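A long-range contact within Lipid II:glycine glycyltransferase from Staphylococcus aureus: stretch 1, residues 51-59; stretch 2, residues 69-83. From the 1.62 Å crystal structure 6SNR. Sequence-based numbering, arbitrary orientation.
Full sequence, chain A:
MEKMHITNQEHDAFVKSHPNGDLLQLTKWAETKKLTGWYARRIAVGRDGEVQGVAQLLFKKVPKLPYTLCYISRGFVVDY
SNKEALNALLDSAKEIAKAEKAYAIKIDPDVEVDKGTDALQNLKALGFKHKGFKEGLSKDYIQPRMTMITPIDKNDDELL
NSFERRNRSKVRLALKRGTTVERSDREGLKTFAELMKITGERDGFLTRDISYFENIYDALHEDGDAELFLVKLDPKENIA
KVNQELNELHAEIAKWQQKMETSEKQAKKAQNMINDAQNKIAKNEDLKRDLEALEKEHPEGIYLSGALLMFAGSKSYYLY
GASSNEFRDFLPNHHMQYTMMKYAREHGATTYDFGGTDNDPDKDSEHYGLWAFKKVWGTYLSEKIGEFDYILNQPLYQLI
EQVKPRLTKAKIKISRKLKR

Stretch 1 51-59: VQGVAQLLF
Stretch 2 (69-83) LCYISRGFVVDYSNK

Residues 51-59 are part of a longer strand, extended except at Gln-52, where psi drops to -15°. Residues 69-72 run antiparallel to it, at 147° between N-to-C directions, with the axes 4.6 Å apart at closest approach. Two separate ladders join the stretches.

In the first, Leu-58 and Tyr-71 are a hydrogen-bonded pair, CA to CA 5.1 Å. Tyr-71 N donates to Leu-58 O at 2.7 Å, almost linearly (178°), and Leu-58 N donates to Tyr-71 O at 2.9 Å. Phe-59 and Cys-70 follow as a non-hydrogen-bonded pair. Cys-70 (chi1 t) lies against the Phe-59 ring (chi1 m, chi2 -91°), with Cys-70 CB 3.5 Å from Phe-59 CE1. Leu-57 CD1 meets Ile-72 CD1 at 3.8 Å.

The register then shifts by two. A type II turn runs from Ile-72 to Gly-75, closed by Gly-75 N to Ile-72 O at 3.1 Å; Arg-74 has phi/psi 59/25. The peptide bond before Phe-76 is cis. Water 2 fills polar needs beside the turn: it accepts from Ser-73 N at 2.8 Å and lies 2.7 Å from Gln-56 O and 2.6 Å from Tyr-71 O. Ala-55 CB sits at the edge of the Phe-76 ring, 3.7 Å from Phe-76 CD1.

In the second ladder Val-54 N donates to Val-77 O at 3.0 Å, and Val-77 N to Val-54 O at 2.9 Å. Tyr-80 OH donates to Phe-76 O at 2.8 Å. Beyond the Val-54/Val-77 pair, water 1 bridges the backbones, donating to Gln-52 O at 2.6 Å and accepting from Asp-79 N at 3.0 Å.

A type I turn spans Asp-79 to Asn-82, with Asn-82 N to Asp-79 O at 2.9 Å. Asp-79 OD1 accepts from Ser-81 N at 3.0 Å. Asn-82 (chi1 t, chi2 -24°) donates from ND2 to Gln-52 OE1 at 2.8 Å, while its side chain caps the following helix. Gln-52 reaches it with chi1 m, chi2 t and chi3 25°.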

ATOM      1  N   VAL A  51       3.477  13.946  26.031  1.00 27.03           N
ATOM      2  CA  VAL A  51       2.860  12.620  25.833  1.00 24.50           C
ATOM      3  C   VAL A  51       3.949  11.536  25.670  1.00 21.67           C
ATOM      4  O   VAL A  51       4.934  11.740  24.934  1.00 23.08           O
ATOM      5  CB  VAL A  51       1.973  12.637  24.569  1.00 23.87           C
ATOM      6  CG1 VAL A  51       1.385  11.237  24.258  1.00 23.56           C
ATOM      7  CG2 VAL A  51       0.860  13.681  24.673  1.00 23.99           C
ATOM      8  N   GLN A  52       3.776  10.388  26.325  1.00 22.35           N
ATOM      9  CA  GLN A  52       4.700   9.232  26.183  1.00 22.23           C
ATOM     10  C   GLN A  52       4.019   8.026  25.509  1.00 21.13           C
ATOM     11  O   GLN A  52       4.712   7.102  25.053  1.00 21.88           O
ATOM     12  CB  GLN A  52       5.328   8.821  27.523  1.00 26.51           C
ATOM     13  CG  GLN A  52       6.300   9.849  28.104  1.00 30.59           C
ATOM     14  CD  GLN A  52       6.991   9.331  29.354  1.00 35.08           C
ATOM     15  OE1 GLN A  52       7.134   8.117  29.555  1.00 39.87           O
ATOM     16  NE2 GLN A  52       7.426  10.250  30.212  1.00 39.56           N
ATOM     17  N   GLY A  53       2.691   8.021  25.421  1.00 19.71           N
ATOM     18  CA  GLY A  53       1.983   6.939  24.670  1.00 19.76           C
ATOM     19  C   GLY A  53       0.528   7.280  24.458  1.00 19.15           C
ATOM     20  O   GLY A  53      -0.064   8.015  25.256  1.00 18.49           O
ATOM     21  N   VAL A  54      -0.075   6.727  23.398  1.00 17.06           N
ATOM     22  CA  VAL A  54      -1.479   6.890  23.115  1.00 16.26           C
ATOM     23  C   VAL A  54      -2.065   5.603  22.624  1.00 16.85           C
ATOM     24  O   VAL A  54      -1.316   4.649  22.304  1.00 16.35           O
ATOM     25  CB  VAL A  54      -1.728   7.969  22.034  1.00 17.86           C
ATOM     26  CG1 VAL A  54      -1.086   9.277  22.456  1.00 18.35           C
ATOM     27  CG2 VAL A  54      -1.158   7.516  20.683  1.00 17.17           C
ATOM     28  N   ALA A  55      -3.371   5.560  22.582  1.00 16.76           N
ATOM     29  CA  ALA A  55      -4.069   4.435  21.978  1.00 14.36           C
ATOM     30  C   ALA A  55      -5.475   4.841  21.597  1.00 16.10           C
ATOM     31  O   ALA A  55      -6.135   5.629  22.282  1.00 15.91           O
ATOM     32  CB  ALA A  55      -4.048   3.226  22.916  1.00 15.34           C
ATOM     33  N   GLN A  56      -5.922   4.343  20.463  1.00 15.03           N
ATOM     34  CA  GLN A  56      -7.252   4.455  20.000  1.00 14.36           C
ATOM     35  C   GLN A  56      -7.937   3.084  20.119  1.00 16.56           C
ATOM     36  O   GLN A  56      -7.479   2.088  19.572  1.00 15.96           O
ATOM     37  CB  GLN A  56      -7.251   4.882  18.536  1.00 16.15           C
ATOM     38  CG  GLN A  56      -8.597   5.036  17.980  1.00 16.87           C
ATOM     39  CD  GLN A  56      -8.553   5.751  16.669  1.00 19.68           C
ATOM     40  OE1 GLN A  56      -8.186   5.169  15.633  1.00 21.68           O
ATOM     41  NE2 GLN A  56      -8.884   7.008  16.709  1.00 16.57           N
ATOM     42  N   LEU A  57      -8.987   3.042  20.903  1.00 14.93           N
ATOM     43  CA  LEU A  57      -9.759   1.825  21.212  1.00 14.70           C
ATOM     44  C   LEU A  57     -10.980   1.787  20.372  1.00 16.57           C
ATOM     45  O   LEU A  57     -11.756   2.774  20.319  1.00 17.73           O
ATOM     46  CB  LEU A  57     -10.178   1.848  22.722  1.00 14.96           C
ATOM     47  CG  LEU A  57      -9.136   1.635  23.810  1.00 16.54           C
ATOM     48  CD1 LEU A  57      -7.899   2.481  23.763  1.00 16.89           C
ATOM     49  CD2 LEU A  57      -9.845   1.802  25.171  1.00 16.91           C
ATOM     50  N   LEU A  58     -11.233   0.677  19.681  1.00 15.13           N
ATOM     51  CA  LEU A  58     -12.431   0.502  18.932  1.00 16.44           C
ATOM     52  C   LEU A  58     -13.266  -0.537  19.649  1.00 16.61           C
ATOM     53  O   LEU A  58     -12.795  -1.624  19.974  1.00 17.13           O
ATOM     54  CB  LEU A  58     -12.160   0.013  17.498  1.00 18.19           C
ATOM     55  CG  LEU A  58     -11.428   1.063  16.649  1.00 19.56           C
ATOM     56  CD1 LEU A  58     -11.023   0.491  15.277  1.00 19.77           C
ATOM     57  CD2 LEU A  58     -12.310   2.269  16.457  1.00 21.79           C
ATOM     58  N   PHE A  59     -14.529  -0.212  19.825  1.00 15.51           N
ATOM     59  CA  PHE A  59     -15.512  -1.147  20.414  1.00 16.08           C
ATOM     60  C   PHE A  59     -16.595  -1.582  19.458  1.00 17.37           C
ATOM     61  O   PHE A  59     -17.120  -0.770  18.668  1.00 17.08           O
ATOM     62  CB  PHE A  59     -16.210  -0.431  21.634  1.00 15.91           C
ATOM     63  CG  PHE A  59     -15.310  -0.198  22.777  1.00 15.26           C
ATOM     64  CD1 PHE A  59     -15.162  -1.106  23.791  1.00 14.90           C
ATOM     65  CD2 PHE A  59     -14.604   0.991  22.908  1.00 16.88           C
ATOM     66  CE1 PHE A  59     -14.317  -0.878  24.846  1.00 15.78           C
ATOM     67  CE2 PHE A  59     -13.752   1.210  23.946  1.00 16.03           C
ATOM     68  CZ  PHE A  59     -13.587   0.287  24.950  1.00 16.32           C
ATOM     69  N   LEU A  69     -16.255  -6.311  22.237  1.00 16.32           N
ATOM     70  CA  LEU A  69     -14.807  -6.431  22.121  1.00 16.27           C
ATOM     71  C   LEU A  69     -14.178  -5.033  22.134  1.00 16.09           C
ATOM     72  O   LEU A  69     -14.718  -4.158  21.473  1.00 17.77           O
ATOM     73  CB  LEU A  69     -14.395  -7.115  20.804  1.00 16.27           C
ATOM     74  CG  LEU A  69     -12.846  -7.232  20.559  1.00 18.20           C
ATOM     75  CD1 LEU A  69     -12.083  -8.008  21.621  1.00 18.85           C
ATOM     76  CD2 LEU A  69     -12.526  -7.768  19.159  1.00 19.87           C
ATOM     77  N   CYS A  70     -13.119  -4.858  22.906  1.00 15.64           N
ATOM     78  CA  CYS A  70     -12.226  -3.686  22.831  1.00 16.58           C
ATOM     79  C   CYS A  70     -11.038  -4.054  21.968  1.00 16.14           C
ATOM     80  O   CYS A  70     -10.188  -4.864  22.361  1.00 17.29           O
ATOM     81  CB  CYS A  70     -11.751  -3.248  24.225  1.00 16.65           C
ATOM     82  SG  CYS A  70     -10.641  -1.821  24.210  1.00 17.57           S
ATOM     83  N   TYR A  71     -10.935  -3.452  20.776  1.00 15.37           N
ATOM     84  CA  TYR A  71      -9.839  -3.779  19.883  1.00 14.26           C
ATOM     85  C   TYR A  71      -8.995  -2.531  19.620  1.00 14.24           C
ATOM     86  O   TYR A  71      -9.514  -1.537  19.066  1.00 14.85           O
ATOM     87  CB  TYR A  71     -10.392  -4.364  18.592  1.00 14.09           C
ATOM     88  CG  TYR A  71      -9.366  -4.737  17.530  1.00 14.25           C
ATOM     89  CD1 TYR A  71      -8.089  -5.192  17.859  1.00 14.71           C
ATOM     90  CD2 TYR A  71      -9.674  -4.528  16.182  1.00 15.00           C
ATOM     91  CE1 TYR A  71      -7.135  -5.477  16.875  1.00 17.05           C
ATOM     92  CE2 TYR A  71      -8.730  -4.818  15.187  1.00 16.91           C
ATOM     93  CZ  TYR A  71      -7.486  -5.312  15.547  1.00 17.30           C
ATOM     94  OH  TYR A  71      -6.549  -5.550  14.534  1.00 17.64           O
ATOM     95  N   ILE A  72      -7.756  -2.596  20.038  1.00 13.52           N
ATOM     96  CA  ILE A  72      -6.761  -1.511  19.884  1.00 13.62           C
ATOM     97  C   ILE A  72      -5.925  -1.878  18.672  1.00 14.97           C
ATOM     98  O   ILE A  72      -4.833  -2.435  18.797  1.00 15.65           O
ATOM     99  CB  ILE A  72      -5.895  -1.281  21.134  1.00 14.95           C
ATOM    100  CG1 ILE A  72      -6.788  -1.124  22.390  1.00 15.14           C
ATOM    101  CG2 ILE A  72      -4.971  -0.064  20.955  1.00 16.61           C
ATOM    102  CD1 ILE A  72      -6.079  -0.798  23.677  1.00 15.23           C
ATOM    103  N   SER A  73      -6.463  -1.565  17.495  1.00 14.71           N
ATOM    104  CA  SER A  73      -5.900  -2.118  16.207  1.00 15.15           C
ATOM    105  C   SER A  73      -4.577  -1.432  15.870  1.00 14.53           C
ATOM    106  O   SER A  73      -4.506  -0.201  15.622  1.00 13.44           O
ATOM    107  CB  SER A  73      -6.909  -1.938  15.048  1.00 16.76           C
ATOM    108  OG  SER A  73      -7.364  -0.572  14.888  1.00 18.68           O
ATOM    109  N   ARG A  74      -3.488  -2.218  15.883  1.00 13.71           N
ATOM    110  CA  ARG A  74      -2.115  -1.728  15.743  1.00 15.58           C
ATOM    111  C   ARG A  74      -1.670  -0.708  16.823  1.00 15.24           C
ATOM    112  O   ARG A  74      -0.739   0.046  16.639  1.00 16.65           O
ATOM    113  CB  ARG A  74      -1.866  -1.195  14.321  1.00 15.54           C
ATOM    114  CG  ARG A  74      -1.930  -2.296  13.251  1.00 17.33           C
ATOM    115  CD  ARG A  74      -0.646  -3.035  13.235  1.00 17.04           C
ATOM    116  NE  ARG A  74      -0.555  -4.017  12.137  1.00 17.85           N
ATOM    117  CZ  ARG A  74      -0.334  -5.324  12.283  1.00 17.79           C
ATOM    118  NH1 ARG A  74      -0.235  -5.878  13.486  1.00 17.66           N
ATOM    119  NH2 ARG A  74      -0.182  -6.055  11.149  1.00 17.95           N
ATOM    120  N   GLY A  75      -2.313  -0.774  17.989  1.00 15.66           N
ATOM    121  CA  GLY A  75      -1.821  -0.127  19.213  1.00 15.75           C
ATOM    122  C   GLY A  75      -1.453  -1.164  20.246  1.00 17.28           C
ATOM    123  O   GLY A  75      -1.445  -2.368  19.923  1.00 16.48           O
ATOM    124  N   PHE A  76      -1.137  -0.749  21.486  1.00 16.56           N
ATOM    125  CA  PHE A  76      -0.877   0.642  21.858  1.00 18.25           C
ATOM    126  C   PHE A  76       0.298   1.274  21.098  1.00 17.42           C
ATOM    127  O   PHE A  76       1.247   0.591  20.679  1.00 17.18           O
ATOM    128  CB  PHE A  76      -0.463   0.741  23.336  1.00 18.13           C
ATOM    129  CG  PHE A  76      -1.289  -0.062  24.321  1.00 18.28           C
ATOM    130  CD1 PHE A  76      -2.546   0.368  24.739  1.00 17.43           C
ATOM    131  CD2 PHE A  76      -0.786  -1.236  24.855  1.00 18.24           C
ATOM    132  CE1 PHE A  76      -3.256  -0.314  25.694  1.00 17.56           C
ATOM    133  CE2 PHE A  76      -1.493  -1.939  25.813  1.00 18.87           C
ATOM    134  CZ  PHE A  76      -2.722  -1.474  26.243  1.00 19.78           C
ATOM    135  N   VAL A  77       0.265   2.587  20.954  1.00 15.31           N
ATOM    136  CA  VAL A  77       1.343   3.365  20.326  1.00 16.17           C
ATOM    137  C   VAL A  77       2.239   3.912  21.432  1.00 18.33           C
ATOM    138  O   VAL A  77       1.988   4.979  22.030  1.00 17.36           O
ATOM    139  CB  VAL A  77       0.819   4.447  19.397  1.00 16.79           C
ATOM    140  CG1 VAL A  77       1.984   5.168  18.734  1.00 16.82           C
ATOM    141  CG2 VAL A  77      -0.112   3.859  18.347  1.00 16.41           C
ATOM    142  N   VAL A  78       3.269   3.127  21.719  1.00 17.17           N
ATOM    143  CA  VAL A  78       4.143   3.330  22.866  1.00 18.17           C
ATOM    144  C   VAL A  78       5.443   2.563  22.639  1.00 18.54           C
ATOM    145  O   VAL A  78       5.461   1.608  21.913  1.00 18.78           O
ATOM    146  CB  VAL A  78       3.467   2.905  24.187  1.00 17.54           C
ATOM    147  CG1 VAL A  78       3.270   1.399  24.331  1.00 20.39           C
ATOM    148  CG2 VAL A  78       4.231   3.453  25.381  1.00 18.45           C
ATOM    149  N   ASP A  79       6.511   3.018  23.272  1.00 19.81           N
ATOM    150  CA  ASP A  79       7.745   2.238  23.404  1.00 21.84           C
ATOM    151  C   ASP A  79       7.478   1.121  24.425  1.00 22.45           C
ATOM    152  O   ASP A  79       7.244   1.408  25.600  1.00 22.17           O
ATOM    153  CB  ASP A  79       8.882   3.189  23.810  1.00 23.54           C
ATOM    154  CG  ASP A  79      10.221   2.489  24.022  1.00 26.30           C
ATOM    155  OD1 ASP A  79      10.303   1.239  23.957  1.00 25.74           O
ATOM    156  OD2 ASP A  79      11.204   3.230  24.269  1.00 30.16           O
ATOM    157  N   TYR A  80       7.502  -0.139  23.967  1.00 20.32           N
ATOM    158  CA  TYR A  80       7.145  -1.318  24.790  1.00 20.86           C
ATOM    159  C   TYR A  80       8.231  -1.609  25.837  1.00 24.15           C
ATOM    160  O   TYR A  80       7.984  -2.406  26.745  1.00 24.42           O
ATOM    161  CB  TYR A  80       6.790  -2.552  23.929  1.00 19.48           C
ATOM    162  CG  TYR A  80       5.398  -2.417  23.357  1.00 19.32           C
ATOM    163  CD1 TYR A  80       5.154  -1.620  22.230  1.00 18.74           C
ATOM    164  CD2 TYR A  80       4.292  -2.994  23.988  1.00 18.59           C
ATOM    165  CE1 TYR A  80       3.853  -1.423  21.751  1.00 18.48           C
ATOM    166  CE2 TYR A  80       3.009  -2.805  23.532  1.00 18.26           C
ATOM    167  CZ  TYR A  80       2.783  -2.022  22.404  1.00 16.09           C
ATOM    168  OH  TYR A  80       1.496  -1.832  22.012  1.00 16.97           O
ATOM    169  N   SER A  81       9.373  -0.935  25.721  1.00 25.10           N
ATOM    170  CA  SER A  81      10.354  -0.913  26.809  1.00 26.48           C
ATOM    171  C   SER A  81      10.104   0.137  27.903  1.00 28.02           C
ATOM    172  O   SER A  81      10.813   0.139  28.919  1.00 27.18           O
ATOM    173  CB  SER A  81      11.752  -0.714  26.245  1.00 27.64           C
ATOM    174  OG  SER A  81      12.006  -1.660  25.219  1.00 29.97           O
ATOM    175  N   ASN A  82       9.113   1.010  27.719  1.00 26.01           N
ATOM    176  CA  ASN A  82       8.744   1.997  28.732  1.00 26.89           C
ATOM    177  C   ASN A  82       7.654   1.383  29.603  1.00 24.75           C
ATOM    178  O   ASN A  82       6.453   1.498  29.311  1.00 24.38           O
ATOM    179  CB  ASN A  82       8.274   3.273  28.036  1.00 26.34           C
ATOM    180  CG  ASN A  82       7.994   4.409  28.990  1.00 27.53           C
ATOM    181  OD1 ASN A  82       7.708   4.188  30.167  1.00 25.04           O
ATOM    182  ND2 ASN A  82       8.013   5.644  28.458  1.00 27.59           N
ATOM    183  N   LYS A  83       8.060   0.694  30.670  1.00 25.19           N
ATOM    184  CA  LYS A  83       7.122   0.000  31.527  1.00 25.71           C
ATOM    185  C   LYS A  83       6.056   0.912  32.156  1.00 26.42           C
ATOM    186  O   LYS A  83       4.896   0.502  32.286  1.00 24.71           O
ATOM    187  CB  LYS A  83       7.862  -0.735  32.663  1.00 27.65           C
ATOM    188  CG  LYS A  83       8.734  -1.892  32.210  1.00 30.04           C
ATOM    189  CD  LYS A  83       9.239  -2.664  33.422  1.00 33.16           C
ATOM    190  CE  LYS A  83      10.072  -3.866  33.029  1.00 36.74           C
ATOM    191  NZ  LYS A  83      11.361  -3.490  32.393  1.00 38.77           N
TER
HETATM  192  O   HOH W   1       6.697   5.899  23.941  1.00 26.38           O
HETATM  193  O   HOH W   2      -8.470   0.437  17.691  1.00 24.24           O